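Capsular polysaccharide biosynthesis protein (Burkholderia pseudomallei, PDB 4BQN) binds coenzyme A and probably acts as an acetyltransferase in the biosynthesis of the capsular polysaccharide. Local coordinates at residues V107-G112 with E118-A123; K265-A268 with L274-F277; A123-A128 with E136-H141; L195-T198 with P202-A205; E155-C160 with N189-R194. The protein carries 1 engineered substitution. All coordinates share one frame; numbering follows the deposited sequence. Where two conformers were deposited one is given.

Contact 1: residues V107-G112 with E118-A123; sequences VNSPYG and EGYVDA
N108 and V121 exchange both of their backbone hydrogen bonds. N108 N gives to V121 O at 3.0 Å, and V121 N returns the bond to N108 O at 2.9 Å with a nearly straight N-H (170°). Next along, V107 and D122 form a non-hydrogen-bonded pair with their CA atoms 4.5 Å apart. Two CA-H...O contacts add to this ladder: V107 CA leans on V121 O, and Y120 CA on N108 O.

One hydroxyl prolongs the pairing beyond the strands. In the conformer given, S109 OG donates to G119 O over 2.8 Å, coming in almost head-on to the carbonyl. In that conformer the hydroxyl stands beside its own backbone N (chi1 -61°), which brings it to the carbonyl. S109 N is in turn held by the side chain of the residue before it, through N108 OD1.

Together this makes a two-stranded antiparallel ribbon, 107-108 against 121-122, whose second strand runs straight into helix 123-130. D122 is the N-cap of that helix: its OD1 takes the amide of I125, while OD2 is bound by Y242 and T106.

The apolar contacts fall on both faces. On the side of V107, its CG1 rests against Y120 CB at 3.9 Å. On the side of V121, the CG of P110 meets V121 CG1 at 3.9 Å, the two side chains slanting past each other. N108 O lies at the edge of the Y120 ring. The phenol OH reaches N200, a coenzyme A-binding residue, and the N108 side chain is about 5 Å from the bound cofactor.

Contact 2: residues K265-A268 with L274-F277; sequences KKKA and LEQF
K267 and E275 meet chiefly through their charged ends, K267 NZ standing 3.3 Å from E275 OE1. This is a salt bridge whose hydrogen bond is weak. The two backbones stay well apart, with the CA atoms of the pair 10.4 Å from each other, so the side chains span the distance between strand and helix. They slant across one another rather than lying in line.

The lysine leaves the strand with CG opposite its backbone N (chi1 -169°) and then kinks at chi3 (-67°). That bend swings the ammonium round and lets the lower lysine chain brush the carboxylate as well: K267 CD is 3.9 Å from E275 OE1. From the helix, E275 comes out straight beyond CG (chi2 179°), reaching toward the lysine with one oxygen, OE1, doing the touching.

K267 NZ has a second acid, E118 OE2, so the ammonium is shared by two carboxylates, which probably steadies its positive charge. On the helix, Q276 and F277 belong to the buried side: Q276 OE1 accepts from D122 N, and F277 packs edge-to-face on Y138.

The pair is a surface salt bridge across a strand-to-helix connection. Strand 265-267, the second arm of the antiparallel hairpin with 260-262, passes through A268, the N-cap residue, directly into helix 269-281, and a loose bridge runs from the end of that arm to the helix that follows.

Contact 3: residues A123-A128 with E136-H141; sequences ALIAGA and ETYLRH
Y138 carries this contact almost by itself, sending its ring from helix 135-140 to a patch of helix 123-130 made by L124, I125 and A128. The tight part is over one face of the ring. There I125 CG1 sits 3.8 Å from the ring centroid, a CH-pi contact 24° off the normal and displaced toward the rim, with the isoleucine at roughly a right angle to the tyrosine. A128 CB approaches the ring obliquely, 3.7 Å from Y138 CD2. At the far end L124 crosses at a slant, its CD2 being 3.4 Å from Y138 OH.

The ring gets this far because Y138 CG stands opposite the backbone N (chi1 -169°), which points it away from its own helix toward helix 123-130. The helices themselves are well separated, their axes 11.3 Å apart and their directions at 132°.

The looser side is the outward one. R140 is exposed, and H141, the N-cap of the next helix, turns back to T137: H141 ND1 donates to T137 O at 2.8 Å, with the carbonyl oxygen at the edge of the imidazole.

Helices 269-281 and 300-310 close round the joint, the latter setting L306 against both L124 and A128. No hydrogen bond links the two segments, so their adhesion is apolar, while the buried phenol OH is satisfied by the hydroxyl of Y242.

Contact 4: residues L195-T198 with P202-A205; sequences LFYT and PTAA
The chain comes back on itself as an antiparallel non-hydrogen-bonded pair, F196 with P202, their CA atoms 4.2 Å apart, and T203 N bonds to L195 O at 2.9 Å. That N-H is fairly straight (167°) but reaches the oxygen from above the carbonyl plane. P202 CA adds a CA-H...O contact to the same oxygen.

T203 is the centre of the side-chain packing. Its methyl CG2 sits over the middle of the Y197 ring, 3.5 Å from the centroid and almost on the normal (3°), a CH-pi contact in which all six ring carbons are about equally near. With OG1 at chi1 63°, the methyl is left beside the backbone N and faces the ring, while the hydroxyl bonds to R194 O. The turn leads into helix 204-217, with T203 as its N-cap, and brings the chain past N200, a coenzyme A-binding residue.

On the other side of the backbone, F196 CE2 lies 4.0 Å from P202 CG, the ring and the pyrrolidine slanting across each other; W100 meets the same phenyl ring. L195 CD2 stretches to A205 CB at 4.4 Å. The phenol OH of Y197 is bound to D232.

Contact 5: residues E155-C160 with N189-R194; sequences EIESWC and NCRQKR
The shortest bond across the contact runs from R191 NE to E157 OE2, 2.7 Å, and E157 OE1 takes another from R191 NH2 at 2.9 Å. This is a side-on bidentate salt bridge that fastens helix 153-167 to the loop following helix 183-189. Each oxygen has its own nitrogen, yet the two groups are far from coplanar: the carboxylate and guanidinium planes stand 65° apart. NE meets OE2 on its syn side, somewhat out of the carboxylate plane, whereas NH2 comes to OE1 from well above it.

The glutamate extends straight from the helix beyond CG (chi2 -177°), and the arginine is stretched from CG to NE. The two side chains slant across each other. The same NH2 is shared with D154, just ahead on the helix, so the arginine answers two acids; with the glutamate buried, the shared positive charge would probably favour the ionised form of both acids.

Away from the bridge, W159 on the same helix touches coenzyme A, although the E157 side chain itself is about 12 Å from the cofactor. Beside the bridge, C190 SG rests 3.6 Å from E157 OE2.

Contacts 1, 2 and 3 form one cluster, their centres 13 to 15 Å apart. Contact 1 runs into contact 3 through the shared A123, and contact 2 joins both: D122 N to Q276 OE1 is 2.8 Å, and F277 CZ packs on Y138 CB at 3.4 Å. Contacts 4 and 5 are a second pair, 12 Å between centres, linked where T203 OG1 lies 2.8 Å from R194 O. The Y120 OH to T198 OG1 approach, 2.9 Å and weak, connects contacts 1 and 4. Coenzyme A lies about 5 Å from the N108 side chain and about 6 Å from that of P202; it touches W159, which lies on segment 155-160 but does not meet 189-194. Contacts 2 and 3 are remote from the annotated sites.

Contact 1: residues V107-G112 with E118-A123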
# COMPACT_ATOMS: atom_id res chain seq x y z
N VAL A 107 -4.06 11.29 -3.44
CA VAL A 107 -2.92 11.08 -2.53
C VAL A 107 -1.85 10.24 -3.21
O VAL A 107 -2.15 9.24 -3.85
CB VAL A 107 -3.38 10.43 -1.20
CG1 VAL A 107 -2.20 10.09 -0.29
CG2 VAL A 107 -4.38 11.32 -0.47
N ASN A 108 -0.60 10.62 -3.02
CA ASN A 108 0.52 9.78 -3.42
C ASN A 108 1.68 10.02 -2.46
O ASN A 108 1.47 10.50 -1.35
CB ASN A 108 0.86 9.97 -4.90
CG ASN A 108 1.42 8.70 -5.51
OD1 ASN A 108 2.55 8.31 -5.22
ND2 ASN A 108 0.62 8.03 -6.34
N SER A 109 2.90 9.69 -2.86
CA SER A 109 4.06 9.97 -2.04
C SER A 109 5.03 10.77 -2.88
O SER A 109 5.03 10.66 -4.12
CB SER A 109 4.69 8.67 -1.55
OG SER A 109 3.75 7.95 -0.77
N PRO A 110 5.83 11.63 -2.23
CA PRO A 110 6.74 12.50 -2.96
C PRO A 110 7.67 11.72 -3.88
O PRO A 110 8.20 10.66 -3.49
CB PRO A 110 7.58 13.15 -1.85
CG PRO A 110 6.75 13.08 -0.63
CD PRO A 110 5.85 11.88 -0.77
N TYR A 111 7.83 12.23 -5.09
CA TYR A 111 8.88 11.79 -6.00
C TYR A 111 9.65 13.04 -6.40
O TYR A 111 9.05 14.03 -6.82
CB TYR A 111 8.30 11.13 -7.26
CG TYR A 111 9.36 10.83 -8.31
CD1 TYR A 111 9.75 11.79 -9.27
CD2 TYR A 111 10.00 9.59 -8.34
CE1 TYR A 111 10.73 11.51 -10.22
CE2 TYR A 111 10.98 9.31 -9.28
CZ TYR A 111 11.34 10.27 -10.22
OH TYR A 111 12.30 9.99 -11.16
N GLY A 112 10.97 13.00 -6.26
CA GLY A 112 11.82 14.14 -6.60
C GLY A 112 11.73 15.32 -5.64
O GLY A 112 12.29 16.38 -5.91
N GLU A 118 5.26 12.17 7.13
CA GLU A 118 4.12 11.28 7.23
C GLU A 118 4.03 10.25 6.10
O GLU A 118 3.18 9.36 6.15
CB GLU A 118 2.83 12.12 7.35
CG GLU A 118 2.85 13.00 8.60
CD GLU A 118 1.87 14.15 8.57
OE1 GLU A 118 1.23 14.38 7.52
OE2 GLU A 118 1.74 14.82 9.62
N GLY A 119 4.90 10.39 5.09
CA GLY A 119 5.00 9.42 4.00
C GLY A 119 4.06 9.62 2.81
O GLY A 119 4.16 8.91 1.80
N TYR A 120 3.10 10.54 2.94
CA TYR A 120 2.08 10.77 1.92
C TYR A 120 1.85 12.25 1.76
O TYR A 120 2.01 13.02 2.73
CB TYR A 120 0.76 10.09 2.28
CG TYR A 120 0.92 8.63 2.57
CD1 TYR A 120 0.89 7.69 1.55
CD2 TYR A 120 1.16 8.19 3.87
CE1 TYR A 120 1.08 6.34 1.82
CE2 TYR A 120 1.36 6.85 4.15
CZ TYR A 120 1.31 5.94 3.13
OH TYR A 120 1.49 4.61 3.42
N VAL A 121 1.49 12.65 0.55
CA VAL A 121 1.11 14.02 0.25
C VAL A 121 -0.10 14.04 -0.67
O VAL A 121 -0.44 13.03 -1.31
CB VAL A 121 2.27 14.80 -0.42
CG1 VAL A 121 3.47 14.93 0.52
CG2 VAL A 121 2.68 14.17 -1.74
N ASP A 122 -0.77 15.17 -0.72
CA ASP A 122 -1.91 15.32 -1.61
C ASP A 122 -1.41 15.88 -2.94
O ASP A 122 -1.04 17.06 -3.04
CB ASP A 122 -3.01 16.17 -0.97
CG ASP A 122 -4.30 16.11 -1.74
OD1 ASP A 122 -4.30 16.51 -2.92
OD2 ASP A 122 -5.31 15.61 -1.18
N ALA A 123 -1.34 15.02 -3.94
CA ALA A 123 -0.88 15.39 -5.27
C ALA A 123 -1.80 16.36 -5.98
O ALA A 123 -1.33 17.13 -6.82
CB ALA A 123 -0.66 14.15 -6.12

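Contact 2: residues K265-A268 with L274-F277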
# COMPACT_ATOMS: atom_id res chain seq x y z
N LYS A 265 -1.56 10.39 15.30
CA LYS A 265 -2.14 11.64 15.80
C LYS A 265 -3.28 12.11 14.91
O LYS A 265 -3.19 12.03 13.69
CB LYS A 265 -1.07 12.74 15.89
CG LYS A 265 0.19 12.37 16.66
CD LYS A 265 -0.10 12.00 18.10
CE LYS A 265 1.16 11.58 18.83
NZ LYS A 265 0.88 10.90 20.13
N LYS A 266 -4.35 12.61 15.51
CA LYS A 266 -5.46 13.14 14.74
C LYS A 266 -5.17 14.58 14.30
O LYS A 266 -4.59 15.38 15.05
CB LYS A 266 -6.77 13.07 15.52
CG LYS A 266 -7.21 11.65 15.91
CD LYS A 266 -7.45 10.75 14.70
CE LYS A 266 -8.19 9.48 15.08
NZ LYS A 266 -7.42 8.58 15.98
N LYS A 267 -5.57 14.88 13.07
CA LYS A 267 -5.42 16.23 12.51
C LYS A 267 -6.67 16.58 11.71
O LYS A 267 -7.10 15.82 10.83
CB LYS A 267 -4.18 16.27 11.62
CG LYS A 267 -3.74 17.65 11.16
CD LYS A 267 -2.35 17.59 10.52
CE LYS A 267 -1.26 17.23 11.52
NZ LYS A 267 0.12 17.25 10.94
N ALA A 268 -7.30 17.71 12.04
CA ALA A 268 -8.52 18.14 11.36
C ALA A 268 -8.24 18.33 9.87
O ALA A 268 -7.11 18.68 9.49
CB ALA A 268 -9.09 19.42 12.00
N LEU A 274 -4.29 22.65 4.52
CA LEU A 274 -3.52 23.89 4.51
C LEU A 274 -2.02 23.62 4.68
O LEU A 274 -1.19 24.24 4.00
CB LEU A 274 -4.04 24.84 5.59
CG LEU A 274 -5.44 25.43 5.38
CD1 LEU A 274 -5.92 26.18 6.61
CD2 LEU A 274 -5.53 26.32 4.14
N GLU A 275 -1.67 22.70 5.57
CA GLU A 275 -0.26 22.33 5.79
C GLU A 275 0.36 21.66 4.56
O GLU A 275 1.54 21.80 4.30
CB GLU A 275 -0.12 21.46 7.04
CG GLU A 275 -0.33 22.21 8.34
CD GLU A 275 -0.20 21.35 9.59
OE1 GLU A 275 0.34 20.23 9.50
OE2 GLU A 275 -0.65 21.79 10.67
N GLN A 276 -0.45 20.93 3.80
CA GLN A 276 0.04 20.38 2.53
C GLN A 276 0.46 21.50 1.58
O GLN A 276 1.53 21.43 0.95
CB GLN A 276 -1.03 19.49 1.86
CG GLN A 276 -1.28 18.18 2.61
CD GLN A 276 -0.15 17.19 2.41
OE1 GLN A 276 0.23 16.90 1.28
NE2 GLN A 276 0.40 16.68 3.50
N PHE A 277 -0.37 22.54 1.47
CA PHE A 277 0.02 23.70 0.66
C PHE A 277 1.35 24.28 1.15
O PHE A 277 2.25 24.54 0.34
CB PHE A 277 -1.06 24.79 0.66
CG PHE A 277 -2.11 24.59 -0.40
CD1 PHE A 277 -1.93 25.14 -1.67
CD2 PHE A 277 -3.25 23.84 -0.14
CE1 PHE A 277 -2.88 24.96 -2.67
CE2 PHE A 277 -4.21 23.66 -1.13
CZ PHE A 277 -4.01 24.21 -2.40

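Contact 3: residues A123-A128 with E136-H141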
# COMPACT_ATOMS: atom_id res chain seq x y z
N ALA A 123 -1.34 15.02 -3.94
CA ALA A 123 -0.88 15.39 -5.27
C ALA A 123 -1.80 16.36 -5.98
O ALA A 123 -1.33 17.13 -6.82
CB ALA A 123 -0.66 14.15 -6.12
N LEU A 124 -3.10 16.35 -5.68
CA LEU A 124 -3.96 17.35 -6.30
C LEU A 124 -3.58 18.74 -5.81
O LEU A 124 -3.59 19.69 -6.57
CB LEU A 124 -5.44 17.04 -6.07
CG LEU A 124 -6.38 17.89 -6.94
CD1 LEU A 124 -6.16 17.64 -8.43
CD2 LEU A 124 -7.81 17.60 -6.57
N ILE A 125 -3.25 18.86 -4.52
CA ILE A 125 -2.72 20.12 -3.98
C ILE A 125 -1.45 20.54 -4.73
O ILE A 125 -1.30 21.71 -5.05
CB ILE A 125 -2.55 20.04 -2.45
CG1 ILE A 125 -3.94 20.10 -1.83
CG2 ILE A 125 -1.68 21.19 -1.92
CD1 ILE A 125 -3.99 20.03 -0.32
N ALA A 126 -0.55 19.60 -5.00
CA ALA A 126 0.62 19.93 -5.81
C ALA A 126 0.23 20.57 -7.15
O ALA A 126 0.80 21.58 -7.56
CB ALA A 126 1.51 18.71 -6.03
N GLY A 127 -0.77 20.00 -7.82
CA GLY A 127 -1.27 20.59 -9.07
C GLY A 127 -1.85 21.98 -8.89
O GLY A 127 -1.63 22.86 -9.71
N ALA A 128 -2.59 22.17 -7.80
CA ALA A 128 -3.14 23.48 -7.47
C ALA A 128 -2.03 24.51 -7.23
O ALA A 128 -2.13 25.65 -7.70
CB ALA A 128 -4.05 23.37 -6.26
N GLU A 136 -6.72 28.87 0.37
CA GLU A 136 -8.07 29.20 0.80
C GLU A 136 -9.10 28.84 -0.27
O GLU A 136 -10.17 28.30 0.04
CB GLU A 136 -8.17 30.69 1.15
CG GLU A 136 -7.26 31.13 2.30
CD GLU A 136 -5.81 31.40 1.89
OE1 GLU A 136 -5.49 31.43 0.68
OE2 GLU A 136 -4.98 31.59 2.80
N THR A 137 -8.76 29.11 -1.53
CA THR A 137 -9.62 28.76 -2.67
C THR A 137 -9.80 27.24 -2.75
O THR A 137 -10.91 26.75 -2.93
CB THR A 137 -9.06 29.31 -3.99
OG1 THR A 137 -8.94 30.73 -3.90
CG2 THR A 137 -9.98 28.97 -5.16
N TYR A 138 -8.70 26.51 -2.58
CA TYR A 138 -8.76 25.05 -2.61
C TYR A 138 -9.70 24.53 -1.53
O TYR A 138 -10.57 23.68 -1.81
CB TYR A 138 -7.37 24.46 -2.45
CG TYR A 138 -7.29 22.97 -2.71
CD1 TYR A 138 -7.60 22.04 -1.72
CD2 TYR A 138 -6.87 22.50 -3.96
CE1 TYR A 138 -7.51 20.67 -1.97
CE2 TYR A 138 -6.79 21.14 -4.23
CZ TYR A 138 -7.10 20.23 -3.23
OH TYR A 138 -7.01 18.88 -3.51
N LEU A 139 -9.54 25.03 -0.30
CA LEU A 139 -10.38 24.57 0.80
C LEU A 139 -11.87 24.86 0.58
O LEU A 139 -12.73 24.08 1.00
CB LEU A 139 -9.88 25.11 2.15
CG LEU A 139 -8.84 24.24 2.88
CD1 LEU A 139 -9.47 22.98 3.44
CD2 LEU A 139 -7.61 23.89 2.04
N ARG A 140 -12.17 25.95 -0.14
CA ARG A 140 -13.56 26.26 -0.46
C ARG A 140 -14.13 25.36 -1.56
O ARG A 140 -15.35 25.30 -1.72
CB ARG A 140 -13.72 27.74 -0.85
CG ARG A 140 -13.60 28.68 0.34
CD ARG A 140 -13.89 30.13 -0.04
NE ARG A 140 -12.86 30.71 -0.90
CZ ARG A 140 -11.85 31.47 -0.47
NH1 ARG A 140 -11.71 31.75 0.82
NH2 ARG A 140 -10.97 31.95 -1.35
N HIS A 141 -13.27 24.65 -2.29
CA HIS A 141 -13.69 23.83 -3.44
C HIS A 141 -13.58 22.31 -3.22
O HIS A 141 -13.59 21.53 -4.18
CB HIS A 141 -12.89 24.22 -4.69
CG HIS A 141 -13.32 25.52 -5.30
ND1 HIS A 141 -12.94 26.75 -4.80
CD2 HIS A 141 -14.08 25.78 -6.39
CE1 HIS A 141 -13.46 27.71 -5.55
NE2 HIS A 141 -14.16 27.14 -6.52

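Contact 4: residues L195-T198 with P202-A205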
# COMPACT_ATOMS: atom_id res chain seq x y z
N LEU A 195 -10.85 -1.09 2.98
CA LEU A 195 -9.80 -2.09 2.80
C LEU A 195 -8.38 -1.52 2.88
O LEU A 195 -7.42 -2.27 3.03
CB LEU A 195 -9.98 -2.81 1.46
CG LEU A 195 -11.27 -3.65 1.32
CD1 LEU A 195 -11.29 -4.32 -0.05
CD2 LEU A 195 -11.41 -4.66 2.45
N PHE A 196 -8.26 -0.20 2.78
CA PHE A 196 -6.96 0.50 2.83
C PHE A 196 -7.11 1.75 3.68
O PHE A 196 -8.08 2.49 3.49
CB PHE A 196 -6.47 0.92 1.44
CG PHE A 196 -6.01 -0.23 0.59
CD1 PHE A 196 -6.91 -1.04 -0.11
CD2 PHE A 196 -4.65 -0.50 0.45
CE1 PHE A 196 -6.47 -2.08 -0.91
CE2 PHE A 196 -4.20 -1.54 -0.36
CZ PHE A 196 -5.11 -2.34 -1.03
N TYR A 197 -6.13 1.99 4.56
CA TYR A 197 -6.00 3.26 5.28
C TYR A 197 -5.21 4.31 4.46
O TYR A 197 -5.43 5.53 4.60
CB TYR A 197 -5.25 3.03 6.59
CG TYR A 197 -6.04 2.29 7.64
CD1 TYR A 197 -7.30 2.73 8.04
CD2 TYR A 197 -5.49 1.17 8.27
CE1 TYR A 197 -8.01 2.06 9.03
CE2 TYR A 197 -6.19 0.49 9.27
CZ TYR A 197 -7.45 0.94 9.65
OH TYR A 197 -8.18 0.31 10.64
N THR A 198 -4.25 3.84 3.67
CA THR A 198 -3.54 4.65 2.68
C THR A 198 -3.38 3.75 1.47
O THR A 198 -3.66 2.52 1.56
CB THR A 198 -2.13 5.06 3.12
OG1 THR A 198 -1.30 3.89 3.03
CG2 THR A 198 -2.12 5.59 4.57
N PRO A 202 -2.96 -1.68 3.76
CA PRO A 202 -4.19 -2.45 3.99
C PRO A 202 -4.68 -2.36 5.43
O PRO A 202 -3.87 -2.33 6.37
CB PRO A 202 -3.76 -3.89 3.66
CG PRO A 202 -2.69 -3.70 2.64
CD PRO A 202 -1.93 -2.47 3.06
N THR A 203 -5.99 -2.34 5.59
CA THR A 203 -6.61 -2.45 6.90
C THR A 203 -6.59 -3.92 7.34
O THR A 203 -6.30 -4.83 6.56
CB THR A 203 -8.08 -2.00 6.87
OG1 THR A 203 -8.81 -2.88 6.01
CG2 THR A 203 -8.22 -0.55 6.37
N ALA A 204 -6.94 -4.15 8.60
CA ALA A 204 -7.04 -5.50 9.15
C ALA A 204 -7.80 -6.48 8.27
O ALA A 204 -7.36 -7.62 8.09
CB ALA A 204 -7.68 -5.47 10.53
N ALA A 205 -8.95 -6.05 7.77
CA ALA A 205 -9.80 -6.95 6.98
C ALA A 205 -9.04 -7.45 5.75
O ALA A 205 -9.09 -8.64 5.40
CB ALA A 205 -11.08 -6.24 6.56

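Contact 5: residues E155-C160 with N189-R194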
# COMPACT_ATOMS: atom_id res chain seq x y z
N GLU A 155 -13.99 4.88 -13.52
CA GLU A 155 -12.72 5.02 -14.25
C GLU A 155 -11.56 4.81 -13.28
O GLU A 155 -10.57 4.14 -13.60
CB GLU A 155 -12.63 6.39 -14.91
CG GLU A 155 -11.29 6.66 -15.60
CD GLU A 155 -11.21 8.04 -16.24
OE1 GLU A 155 -12.19 8.81 -16.15
OE2 GLU A 155 -10.16 8.33 -16.84
N ILE A 156 -11.65 5.43 -12.10
CA ILE A 156 -10.61 5.29 -11.08
C ILE A 156 -10.44 3.83 -10.71
O ILE A 156 -9.33 3.32 -10.71
CB ILE A 156 -10.93 6.15 -9.85
CG1 ILE A 156 -10.85 7.64 -10.20
CG2 ILE A 156 -9.98 5.82 -8.71
CD1 ILE A 156 -11.56 8.56 -9.21
N GLU A 157 -11.55 3.15 -10.39
CA GLU A 157 -11.49 1.76 -9.95
C GLU A 157 -10.95 0.85 -11.05
O GLU A 157 -10.16 -0.05 -10.76
CB GLU A 157 -12.83 1.26 -9.48
CG GLU A 157 -13.20 1.88 -8.15
CD GLU A 157 -14.50 1.36 -7.58
OE1 GLU A 157 -15.17 0.54 -8.23
OE2 GLU A 157 -14.85 1.80 -6.46
N SER A 158 -11.37 1.08 -12.29
CA SER A 158 -10.88 0.28 -13.43
C SER A 158 -9.36 0.38 -13.54
O SER A 158 -8.69 -0.63 -13.74
CB SER A 158 -11.56 0.68 -14.74
OG SER A 158 -11.11 -0.15 -15.81
N TRP A 159 -8.83 1.59 -13.39
CA TRP A 159 -7.39 1.80 -13.46
C TRP A 159 -6.70 1.10 -12.29
O TRP A 159 -5.66 0.45 -12.47
CB TRP A 159 -7.07 3.29 -13.51
CG TRP A 159 -5.62 3.58 -13.55
CD1 TRP A 159 -4.82 3.65 -14.66
CD2 TRP A 159 -4.78 3.89 -12.42
NE1 TRP A 159 -3.53 3.95 -14.29
CE2 TRP A 159 -3.48 4.12 -12.92
CE3 TRP A 159 -5.01 4.00 -11.04
CZ2 TRP A 159 -2.40 4.45 -12.09
CZ3 TRP A 159 -3.94 4.33 -10.21
CH2 TRP A 159 -2.65 4.54 -10.74
N CYS A 160 -7.25 1.24 -11.08
CA CYS A 160 -6.66 0.58 -9.91
C CYS A 160 -6.59 -0.93 -10.09
O CYS A 160 -5.58 -1.55 -9.75
CB CYS A 160 -7.44 0.91 -8.64
SG CYS A 160 -7.33 2.64 -8.13
N ASN A 189 -15.20 -5.63 -2.90
CA ASN A 189 -15.53 -5.23 -1.54
C ASN A 189 -15.19 -3.79 -1.18
O ASN A 189 -15.58 -3.34 -0.10
CB ASN A 189 -14.83 -6.15 -0.54
CG ASN A 189 -15.41 -7.53 -0.54
OD1 ASN A 189 -16.36 -7.81 0.20
ND2 ASN A 189 -14.87 -8.40 -1.38
N CYS A 190 -14.49 -3.07 -2.06
CA CYS A 190 -13.89 -1.79 -1.66
C CYS A 190 -14.92 -0.74 -1.25
O CYS A 190 -14.64 0.08 -0.36
CB CYS A 190 -12.95 -1.25 -2.75
SG CYS A 190 -13.73 -0.85 -4.33
N ARG A 191 -16.12 -0.76 -1.85
CA ARG A 191 -17.11 0.25 -1.51
C ARG A 191 -17.90 -0.10 -0.26
O ARG A 191 -18.53 0.78 0.33
CB ARG A 191 -18.03 0.54 -2.69
CG ARG A 191 -17.26 1.05 -3.89
CD ARG A 191 -18.14 1.81 -4.86
NE ARG A 191 -17.55 1.82 -6.19
CZ ARG A 191 -18.17 2.27 -7.27
NH1 ARG A 191 -19.40 2.77 -7.17
NH2 ARG A 191 -17.56 2.21 -8.45
N GLN A 192 -17.85 -1.38 0.13
CA GLN A 192 -18.63 -1.87 1.26
C GLN A 192 -17.84 -1.89 2.55
O GLN A 192 -18.41 -1.72 3.64
CB GLN A 192 -19.14 -3.29 0.96
CG GLN A 192 -20.25 -3.35 -0.08
CD GLN A 192 -19.73 -3.17 -1.50
OE1 GLN A 192 -18.63 -3.60 -1.83
NE2 GLN A 192 -20.52 -2.51 -2.34
N LYS A 193 -16.53 -2.12 2.44
CA LYS A 193 -15.63 -2.28 3.58
C LYS A 193 -14.39 -1.45 3.31
O LYS A 193 -13.88 -1.45 2.20
CB LYS A 193 -15.20 -3.75 3.72
CG LYS A 193 -16.30 -4.70 4.11
CD LYS A 193 -15.87 -6.14 3.87
CE LYS A 193 -17.07 -7.00 3.51
NZ LYS A 193 -17.70 -6.60 2.22
N ARG A 194 -13.88 -0.78 4.34
CA ARG A 194 -12.66 0.00 4.17
C ARG A 194 -11.47 -0.95 4.15
O ARG A 194 -11.13 -1.54 5.16
CB ARG A 194 -12.51 1.01 5.30
CG ARG A 194 -11.37 1.99 5.10
CD ARG A 194 -11.09 2.81 6.35
NE ARG A 194 -12.25 3.57 6.86
CZ ARG A 194 -12.54 4.83 6.53
NH1 ARG A 194 -11.82 5.48 5.64
NH2 ARG A 194 -13.58 5.44 7.09